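Local coordinates for exoenzyme S (Pseudomonas aeruginosa, PDB 6GN8), which is a secreted toxin, probably with GTPase-activating and ADP-ribosyltransferase activities, of which this chain carries the ADP-ribosyltransferase part, at residues A69-Q77 with G127-T135; Q101-T112 with Q147-S157. The protein carries 2 engineered substitutions. All blocks are in the same frame, centred on the assembly; numbering follows the deposited sequence. Where two conformers were deposited one is given.

Contact 1 (A69-Q77 with G127-T135); sequences ADLNRALRQ and GHDDGYLST
Arg76 and Gly131 share one carboxylate oxygen, Asp129 OD1, tying the C-terminal part of helix 54-77 to the loop between strands 126-128 and 133-136. Arg76 NE gives OD1 a nearly straight bond of 2.8 Å (173°), part of a salt bridge. Asp129 OD1 lies in the guanidinium plane and is met on its syn lone pair. Gly131 N reaches OD1 from the anti side, also at 2.8 Å, and closes an Asx turn. The guanidinium and carboxylate planes are 49° apart, and the second bond, Arg76 NH2 to Asp129 OD2, is weak. One turn earlier, Asn72 OD1 accepts a bond of 2.8 Å from Tyr132 N, which stands above the carbonyl plane. The same oxygen lies at the edge of the Tyr132 ring. Leu75 CD1 packs obliquely on that ring, 3.8 Å from Tyr132 CD1, and Leu71 CD2 lies 4.1 Å from Tyr132 CE1. The hydroxyl of Tyr132 bonds to Asp89 on helix 83-99. Two waters bridge the segments: one joins Arg76 O to Asp130 OD2, the other Arg76 NH2 to Tyr132 O. Two donors on one oxygen should stabilise the negative charge of Asp129 and fix both turn and arginine.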
loop_
_atom_site.group_PDB
_atom_site.type_symbol
_atom_site.label_atom_id
_atom_site.label_comp_id
_atom_site.label_asym_id
_atom_site.label_seq_id
_atom_site.Cartn_x
_atom_site.Cartn_y
_atom_site.Cartn_z
ATOM N N ALA C 69 -28.865 -23.926 24.024
ATOM C CA ALA C 69 -27.946 -24.860 24.643
ATOM C C ALA C 69 -28.084 -26.253 24.028
ATOM O O ALA C 69 -27.110 -26.753 23.471
ATOM C CB ALA C 69 -28.151 -24.896 26.153
ATOM N N ASP C 70 -29.286 -26.834 24.036
ATOM C CA ASP C 70 -29.455 -28.169 23.473
ATOM C C ASP C 70 -29.230 -28.196 21.931
ATOM O O ASP C 70 -28.529 -29.102 21.453
ATOM C CB ASP C 70 -30.820 -28.781 23.862
ATOM C CG ASP C 70 -32.046 -28.127 23.239
ATOM O OD1 ASP C 70 -32.415 -28.509 22.098
ATOM O OD2 ASP C 70 -32.657 -27.263 23.902
ATOM N N LEU C 71 -29.775 -27.199 21.175
ATOM C CA LEU C 71 -29.643 -27.167 19.706
ATOM C C LEU C 71 -28.169 -27.082 19.238
ATOM O O LEU C 71 -27.736 -27.932 18.448
ATOM C CB LEU C 71 -30.483 -26.040 19.060
ATOM C CG LEU C 71 -30.344 -25.877 17.540
ATOM C CD1 LEU C 71 -30.795 -27.125 16.779
ATOM C CD2 LEU C 71 -31.124 -24.717 17.062
ATOM N N ASN C 72 -27.429 -26.076 19.719
ATOM C CA ASN C 72 -26.012 -25.821 19.380
ATOM C C ASN C 72 -25.097 -26.993 19.765
ATOM O O ASN C 72 -24.143 -27.268 19.039
ATOM C CB ASN C 72 -25.530 -24.519 20.021
ATOM C CG ASN C 72 -26.028 -23.284 19.295
ATOM O OD1 ASN C 72 -26.457 -23.310 18.128
ATOM N ND2 ASN C 72 -25.967 -22.164 19.958
ATOM N N ARG C 73 -25.407 -27.688 20.891
ATOM C CA ARG C 73 -24.674 -28.869 21.351
ATOM C C ARG C 73 -24.819 -29.976 20.304
ATOM O O ARG C 73 -23.846 -30.650 19.983
ATOM C CB ARG C 73 -25.229 -29.313 22.724
ATOM C CG ARG C 73 -24.627 -30.576 23.348
ATOM C CD ARG C 73 -25.152 -30.795 24.765
ATOM N NE ARG C 73 -26.526 -31.312 24.801
ATOM C CZ ARG C 73 -27.547 -30.735 25.439
ATOM N NH1 ARG C 73 -28.747 -31.298 25.429
ATOM N NH2 ARG C 73 -27.371 -29.594 26.098
ATOM N N ALA C 74 -26.046 -30.151 19.767
ATOM C CA ALA C 74 -26.340 -31.181 18.776
ATOM C C ALA C 74 -25.670 -30.872 17.415
ATOM O O ALA C 74 -25.143 -31.786 16.781
ATOM C CB ALA C 74 -27.838 -31.344 18.611
ATOM N N LEU C 75 -25.684 -29.593 16.992
ATOM C CA LEU C 75 -25.081 -29.117 15.745
ATOM C C LEU C 75 -23.569 -29.257 15.800
ATOM O O LEU C 75 -22.957 -29.738 14.851
ATOM C CB LEU C 75 -25.463 -27.639 15.478
ATOM C CG LEU C 75 -26.926 -27.322 15.092
ATOM C CD1 LEU C 75 -27.217 -25.801 15.239
ATOM C CD2 LEU C 75 -27.232 -27.757 13.668
ATOM N N ARG C 76 -22.978 -28.844 16.933
ATOM C CA ARG C 76 -21.537 -28.854 17.191
ATOM C C ARG C 76 -21.007 -30.280 17.280
ATOM O O ARG C 76 -19.934 -30.547 16.748
ATOM C CB ARG C 76 -21.195 -28.046 18.469
ATOM C CG ARG C 76 -21.180 -26.548 18.217
ATOM C CD ARG C 76 -21.167 -25.722 19.494
ATOM N NE ARG C 76 -21.325 -24.300 19.179
ATOM C CZ ARG C 76 -21.813 -23.377 20.002
ATOM N NH1 ARG C 76 -22.176 -23.703 21.237
ATOM N NH2 ARG C 76 -21.945 -22.122 19.596
ATOM N N GLN C 77 -21.753 -31.190 17.931
ATOM C CA GLN C 77 -21.358 -32.600 18.058
ATOM C C GLN C 77 -21.690 -33.443 16.793
ATOM O O GLN C 77 -21.205 -34.564 16.675
ATOM C CB GLN C 77 -22.006 -33.237 19.295
ATOM C CG GLN C 77 -21.329 -32.837 20.611
ATOM C CD GLN C 77 -22.090 -33.244 21.862
ATOM O OE1 GLN C 77 -21.942 -32.627 22.925
ATOM N NE2 GLN C 77 -22.914 -34.284 21.789
ATOM N N GLY C 127 -12.627 -19.405 9.655
ATOM C CA GLY C 127 -13.250 -20.608 10.194
ATOM C C GLY C 127 -14.687 -20.314 10.594
ATOM O O GLY C 127 -15.152 -19.188 10.408
ATOM N N HIS C 128 -15.407 -21.300 11.148
ATOM C CA HIS C 128 -16.803 -21.085 11.552
ATOM C C HIS C 128 -17.253 -22.015 12.677
ATOM O O HIS C 128 -16.700 -23.102 12.863
ATOM C CB HIS C 128 -17.760 -21.236 10.351
ATOM C CG HIS C 128 -17.849 -22.620 9.780
ATOM N ND1 HIS C 128 -17.425 -22.893 8.491
ATOM C CD2 HIS C 128 -18.350 -23.758 10.325
ATOM C CE1 HIS C 128 -17.655 -24.184 8.305
ATOM N NE2 HIS C 128 -18.197 -24.750 9.389
ATOM N N ASP C 129 -18.305 -21.603 13.382
ATOM C CA ASP C 129 -18.930 -22.415 14.421
ATOM C C ASP C 129 -20.045 -23.262 13.763
ATOM O O ASP C 129 -20.785 -22.748 12.926
ATOM C CB ASP C 129 -19.474 -21.508 15.552
ATOM C CG ASP C 129 -19.815 -22.233 16.836
ATOM O OD1 ASP C 129 -20.479 -23.290 16.764
ATOM O OD2 ASP C 129 -19.426 -21.738 17.916
ATOM N N ASP C 130 -20.165 -24.554 14.119
ATOM C CA ASP C 130 -21.221 -25.389 13.533
ATOM C C ASP C 130 -22.594 -25.013 14.092
ATOM O O ASP C 130 -23.611 -25.184 13.406
ATOM C CB ASP C 130 -20.939 -26.881 13.730
ATOM C CG ASP C 130 -19.931 -27.468 12.759
ATOM O OD1 ASP C 130 -19.509 -26.742 11.813
ATOM O OD2 ASP C 130 -19.572 -28.653 12.928
ATOM N N GLY C 131 -22.610 -24.498 15.321
ATOM C CA GLY C 131 -23.831 -24.011 15.946
ATOM C C GLY C 131 -24.095 -22.572 15.557
ATOM O O GLY C 131 -23.277 -21.946 14.878
ATOM N N TYR C 132 -25.242 -22.029 15.978
ATOM C CA TYR C 132 -25.543 -20.607 15.770
ATOM C C TYR C 132 -24.632 -19.804 16.708
ATOM O O TYR C 132 -24.210 -20.334 17.747
ATOM C CB TYR C 132 -27.031 -20.317 16.031
ATOM C CG TYR C 132 -27.926 -20.902 14.965
ATOM C CD1 TYR C 132 -28.414 -22.204 15.071
ATOM C CD2 TYR C 132 -28.289 -20.158 13.844
ATOM C CE1 TYR C 132 -29.186 -22.770 14.057
ATOM C CE2 TYR C 132 -29.072 -20.711 12.829
ATOM C CZ TYR C 132 -29.530 -22.012 12.951
ATOM O OH TYR C 132 -30.329 -22.543 11.981
ATOM N N LEU C 133 -24.277 -18.567 16.321
ATOM C CA LEU C 133 -23.388 -17.713 17.115
ATOM C C LEU C 133 -24.150 -16.532 17.757
ATOM O O LEU C 133 -24.474 -15.519 17.111
ATOM C CB LEU C 133 -22.211 -17.197 16.271
ATOM C CG LEU C 133 -21.000 -16.684 17.060
ATOM C CD1 LEU C 133 -20.112 -17.837 17.504
ATOM C CD2 LEU C 133 -20.178 -15.725 16.238
ATOM N N SER C 134 -24.422 -16.689 19.043
ATOM C CA SER C 134 -25.068 -15.691 19.876
ATOM C C SER C 134 -24.017 -14.685 20.342
ATOM O O SER C 134 -22.936 -15.034 20.851
ATOM C CB SER C 134 -25.764 -16.352 21.068
ATOM O OG SER C 134 -26.602 -17.424 20.647
ATOM N N THR C 135 -24.316 -13.432 20.102
ATOM C CA THR C 135 -23.482 -12.330 20.540
ATOM C C THR C 135 -24.451 -11.358 21.211
ATOM O O THR C 135 -25.673 -11.505 21.068
ATOM C CB THR C 135 -22.656 -11.742 19.380
ATOM O OG1 THR C 135 -23.518 -11.065 18.491
ATOM C CG2 THR C 135 -21.839 -12.777 18.609
HETATM O O HOH W 1 -20.395 -31.573 13.486
HETATM O O HOH W 2 -23.718 -19.617 20.322
HETATM O O HOH W 3 -18.316 -28.897 15.396
#

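Contact 2 (Q101-T112 with Q147-S157)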
loop_
_atom_site.group_PDB
_atom_site.type_symbol
_atom_site.label_atom_id
_atom_site.label_comp_id
_atom_site.label_asym_id
_atom_site.label_seq_id
_atom_site.Cartn_x
_atom_site.Cartn_y
_atom_site.Cartn_z
ATOM N N GLN C 101 -27.876 -8.758 4.608
ATOM C CA GLN C 101 -26.915 -7.830 5.222
ATOM C C GLN C 101 -27.555 -6.482 5.642
ATOM O O GLN C 101 -28.271 -5.861 4.855
ATOM C CB GLN C 101 -25.735 -7.562 4.265
ATOM C CG GLN C 101 -24.818 -8.777 4.024
ATOM C CD GLN C 101 -23.332 -8.448 3.941
ATOM O OE1 GLN C 101 -22.911 -7.292 3.785
ATOM N NE2 GLN C 101 -22.490 -9.468 4.042
ATOM N N ALA C 102 -27.259 -6.022 6.873
ATOM C CA ALA C 102 -27.706 -4.733 7.425
ATOM C C ALA C 102 -26.941 -3.563 6.766
ATOM O O ALA C 102 -25.871 -3.775 6.189
ATOM C CB ALA C 102 -27.508 -4.709 8.936
ATOM N N GLU C 103 -27.500 -2.334 6.859
ATOM C CA GLU C 103 -26.949 -1.115 6.245
ATOM C C GLU C 103 -25.596 -0.702 6.846
ATOM O O GLU C 103 -24.788 -0.073 6.146
ATOM C CB GLU C 103 -27.949 0.059 6.354
ATOM C CG GLU C 103 -28.469 0.549 5.008
ATOM C CD GLU C 103 -29.250 1.850 5.047
ATOM O OE1 GLU C 103 -30.472 1.808 5.323
ATOM O OE2 GLU C 103 -28.640 2.914 4.790
ATOM N N GLN C 104 -25.364 -1.028 8.140
ATOM C CA GLN C 104 -24.117 -0.689 8.833
ATOM C C GLN C 104 -23.550 -1.915 9.562
ATOM O O GLN C 104 -24.274 -2.872 9.845
ATOM C CB GLN C 104 -24.313 0.481 9.826
ATOM C CG GLN C 104 -24.543 1.850 9.182
ATOM C CD GLN C 104 -25.601 2.690 9.881
ATOM O OE1 GLN C 104 -26.347 2.228 10.758
ATOM N NE2 GLN C 104 -25.708 3.955 9.490
ATOM N N VAL C 105 -22.236 -1.875 9.824
ATOM C CA VAL C 105 -21.470 -2.887 10.544
ATOM C C VAL C 105 -21.855 -2.743 12.013
ATOM O O VAL C 105 -21.994 -1.611 12.516
ATOM C CB VAL C 105 -19.939 -2.712 10.285
ATOM C CG1 VAL C 105 -19.094 -3.592 11.185
ATOM C CG2 VAL C 105 -19.609 -2.994 8.831
ATOM N N VAL C 106 -22.107 -3.883 12.681
ATOM C CA VAL C 106 -22.466 -3.817 14.074
ATOM C C VAL C 106 -21.368 -4.539 14.913
ATOM O O VAL C 106 -20.827 -5.573 14.509
ATOM C CB VAL C 106 -23.931 -4.289 14.349
ATOM C CG1 VAL C 106 -24.112 -5.782 14.162
ATOM C CG2 VAL C 106 -24.409 -3.859 15.733
ATOM N N LYS C 107 -21.015 -3.921 16.063
ATOM C CA LYS C 107 -20.063 -4.448 17.014
ATOM C C LYS C 107 -20.823 -5.148 18.142
ATOM O O LYS C 107 -21.639 -4.513 18.837
ATOM C CB LYS C 107 -19.163 -3.338 17.550
ATOM C CG LYS C 107 -18.184 -3.778 18.663
ATOM C CD LYS C 107 -17.285 -2.609 19.135
ATOM C CE LYS C 107 -18.078 -1.466 19.726
ATOM N NZ LYS C 107 -17.217 -0.323 20.122
ATOM N N THR C 108 -20.530 -6.449 18.341
ATOM C CA THR C 108 -21.166 -7.248 19.404
ATOM C C THR C 108 -20.105 -8.024 20.164
ATOM O O THR C 108 -18.957 -8.110 19.729
ATOM C CB THR C 108 -22.266 -8.165 18.858
ATOM O OG1 THR C 108 -21.703 -9.080 17.915
ATOM C CG2 THR C 108 -23.457 -7.398 18.255
ATOM N N PHE C 109 -20.482 -8.558 21.319
ATOM C CA PHE C 109 -19.553 -9.201 22.239
ATOM C C PHE C 109 -20.013 -10.573 22.599
ATOM O O PHE C 109 -21.210 -10.883 22.541
ATOM C CB PHE C 109 -19.385 -8.325 23.498
ATOM C CG PHE C 109 -19.281 -6.848 23.148
ATOM C CD1 PHE C 109 -18.103 -6.322 22.624
ATOM C CD2 PHE C 109 -20.404 -6.018 23.210
ATOM C CE1 PHE C 109 -18.036 -4.990 22.227
ATOM C CE2 PHE C 109 -20.327 -4.686 22.812
ATOM C CZ PHE C 109 -19.142 -4.178 22.345
ATOM N N ARG C 110 -19.052 -11.421 22.952
ATOM C CA ARG C 110 -19.360 -12.804 23.286
ATOM C C ARG C 110 -18.319 -13.377 24.257
ATOM O O ARG C 110 -17.130 -13.269 24.018
ATOM C CB ARG C 110 -19.418 -13.615 21.984
ATOM C CG ARG C 110 -19.613 -15.091 22.159
ATOM C CD ARG C 110 -19.478 -15.779 20.832
ATOM N NE ARG C 110 -19.287 -17.209 21.046
ATOM C CZ ARG C 110 -20.270 -18.085 21.167
ATOM N NH1 ARG C 110 -21.534 -17.695 21.067
ATOM N NH2 ARG C 110 -20.001 -19.362 21.386
ATOM N N GLY C 111 -18.790 -13.967 25.339
ATOM C CA GLY C 111 -17.953 -14.623 26.333
ATOM C C GLY C 111 -18.342 -16.085 26.496
ATOM O O GLY C 111 -19.527 -16.424 26.400
ATOM N N THR C 112 -17.349 -16.969 26.669
ATOM C CA THR C 112 -17.530 -18.409 26.906
ATOM C C THR C 112 -16.557 -18.817 28.016
ATOM O O THR C 112 -15.452 -18.260 28.093
ATOM C CB THR C 112 -17.365 -19.257 25.630
ATOM O OG1 THR C 112 -16.057 -19.113 25.100
ATOM C CG2 THR C 112 -18.387 -18.937 24.561
ATOM N N GLN C 147 -15.206 -16.162 32.673
ATOM C CA GLN C 147 -15.087 -16.314 31.223
ATOM C C GLN C 147 -13.628 -16.556 30.763
ATOM O O GLN C 147 -12.712 -15.894 31.249
ATOM C CB GLN C 147 -15.670 -15.064 30.553
ATOM C CG GLN C 147 -16.873 -15.353 29.653
ATOM C CD GLN C 147 -18.230 -15.488 30.314
ATOM O OE1 GLN C 147 -18.885 -16.534 30.219
ATOM N NE2 GLN C 147 -18.716 -14.423 30.946
ATOM N N GLY C 148 -13.452 -17.517 29.850
ATOM C CA GLY C 148 -12.161 -17.932 29.303
ATOM C C GLY C 148 -11.794 -17.360 27.945
ATOM O O GLY C 148 -10.611 -17.149 27.661
ATOM N N THR C 149 -12.784 -17.186 27.055
ATOM C CA THR C 149 -12.537 -16.572 25.752
ATOM C C THR C 149 -13.561 -15.436 25.565
ATOM O O THR C 149 -14.773 -15.679 25.627
ATOM C CB THR C 149 -12.486 -17.558 24.553
ATOM O OG1 THR C 149 -13.789 -17.917 24.147
ATOM C CG2 THR C 149 -11.628 -18.790 24.788
ATOM N N ILE C 150 -13.055 -14.190 25.424
ATOM C CA ILE C 150 -13.837 -12.956 25.212
ATOM C C ILE C 150 -13.608 -12.492 23.756
ATOM O O ILE C 150 -12.451 -12.318 23.370
ATOM C CB ILE C 150 -13.483 -11.826 26.230
ATOM C CG1 ILE C 150 -13.621 -12.257 27.703
ATOM C CG2 ILE C 150 -14.305 -10.555 25.965
ATOM C CD1 ILE C 150 -15.032 -12.704 28.095
ATOM N N SER C 151 -14.705 -12.315 22.956
ATOM C CA SER C 151 -14.652 -11.916 21.542
ATOM C C SER C 151 -15.397 -10.619 21.260
ATOM O O SER C 151 -16.433 -10.344 21.854
ATOM C CB SER C 151 -15.238 -13.003 20.647
ATOM O OG SER C 151 -14.663 -14.279 20.865
ATOM N N THR C 152 -14.870 -9.844 20.319
ATOM C CA THR C 152 -15.489 -8.644 19.775
ATOM C C THR C 152 -15.733 -9.019 18.320
ATOM O O THR C 152 -14.806 -9.443 17.614
ATOM C CB THR C 152 -14.640 -7.386 20.027
ATOM O OG1 THR C 152 -14.388 -7.278 21.418
ATOM C CG2 THR C 152 -15.297 -6.126 19.538
ATOM N N VAL C 153 -17.002 -8.931 17.896
ATOM C CA VAL C 153 -17.466 -9.382 16.597
ATOM C C VAL C 153 -17.950 -8.193 15.786
ATOM O O VAL C 153 -18.680 -7.329 16.289
ATOM C CB VAL C 153 -18.601 -10.465 16.794
ATOM C CG1 VAL C 153 -19.058 -11.087 15.473
ATOM C CG2 VAL C 153 -18.198 -11.558 17.790
ATOM N N PHE C 154 -17.581 -8.188 14.502
ATOM C CA PHE C 154 -18.030 -7.187 13.516
ATOM C C PHE C 154 -18.721 -7.908 12.375
ATOM O O PHE C 154 -18.130 -8.810 11.773
ATOM C CB PHE C 154 -16.852 -6.327 12.998
ATOM C CG PHE C 154 -16.292 -5.432 14.067
ATOM C CD1 PHE C 154 -16.854 -4.183 14.314
ATOM C CD2 PHE C 154 -15.247 -5.865 14.881
ATOM C CE1 PHE C 154 -16.335 -3.350 15.314
ATOM C CE2 PHE C 154 -14.744 -5.051 15.893
ATOM C CZ PHE C 154 -15.290 -3.796 16.105
ATOM N N GLY C 155 -19.970 -7.539 12.113
ATOM C CA GLY C 155 -20.737 -8.159 11.038
ATOM C C GLY C 155 -21.906 -7.349 10.513
ATOM O O GLY C 155 -22.201 -6.260 11.015
ATOM N N ARG C 156 -22.582 -7.888 9.492
ATOM C CA ARG C 156 -23.765 -7.261 8.915
ATOM C C ARG C 156 -24.973 -8.224 8.843
ATOM O O ARG C 156 -26.106 -7.745 8.767
ATOM C CB ARG C 156 -23.446 -6.728 7.514
ATOM C CG ARG C 156 -22.880 -5.322 7.519
ATOM C CD ARG C 156 -22.674 -4.815 6.102
ATOM N NE ARG C 156 -21.640 -3.782 6.044
ATOM C CZ ARG C 156 -21.846 -2.529 5.650
ATOM N NH1 ARG C 156 -20.846 -1.656 5.645
ATOM N NH2 ARG C 156 -23.052 -2.140 5.255
ATOM N N SER C 157 -24.742 -9.563 8.875
ATOM C CA SER C 157 -25.800 -10.579 8.650
ATOM C C SER C 157 -26.495 -11.116 9.918
ATOM O O SER C 157 -27.255 -12.090 9.831
ATOM C CB SER C 157 -25.238 -11.753 7.856
ATOM O OG SER C 157 -24.691 -11.238 6.653
HETATM O O HOH W 4 -15.899 -15.411 22.964
#
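Strands 106-112 and 149-155 form an antiparallel ladder at one side of the five-stranded mixed sheet of the ADP-ribosyltransferase domain. Strand 106-112 is one of its two outermost strands within the chain.

Backbone bonds carry the pairing. Val106 with Gly155, Thr108 with Val153 and Arg110 with Ser151 are hydrogen-bonded pairs. Thr108 N to Val153 O measures 2.9 Å. CA-H...O contacts fill the steps between, as from Lys107 CA to Val153 O. Where strand 106-112 ends, at Thr112, Gly148 N and Thr149 N both bond to Thr112 O, which makes a classic beta bulge. Before the strand begins, Ala102 N bonds to Arg156 O at 2.8 Å.

Apolar contacts line the face of Lys107, Phe109, Thr152 and Phe154. The Lys107 chain runs beside the Phe154 ring, pointing the same way, with CB 3.6 Å from Phe154 CE1. CG of Lys107 is anti to the backbone N (chi1 175°), which carries the chain along the ring. Its NZ then bonds to the backbone of the chain of another protein, and an aromatic side chain of that chain stacks on Phe154. Val105 CG1 meets the edge of the same ring, 3.9 Å from Phe154 CD1.

Polar side chains and one water add to this. The Arg156 chain, extended from CG to NE, lies along the 102-105 loop, and Val105 N lies over the centre of one guanidinium face. Arg156 NH2 makes a weak bond to Ala102 O. Gln101 OE1 touches the aliphatic part of Arg156, 3.4 Å from Arg156 CD. Water 4 donates to Arg110 O and Thr149 O and accepts from Ser151 OG. Beside the bulge, Thr112 OG1 lies 2.7 Å from Thr149 OG1.

Both contacts belong to the ADP-ribosyltransferase part, their centres about 15 Å apart. Contact 1 is mostly buried and joins a helix to a loop through a few side chains. Contact 2 is partly buried and joins two strands mainly through backbone bonds, with one face turned to the chain of another protein. No other chain of the assembly touches contact 1. The two meet where strand 133-136 packs against the face of strand 106-112 that carries Thr108 and Arg110: Thr135 OG1 probably bonds to Thr108 OG1, and Ser134 O to Arg110 NH1. Leu133 CD1 also packs on Arg110 CZ. Strand 126-128, which leads into the loop of contact 1, lies at the opposite edge of the mixed sheet.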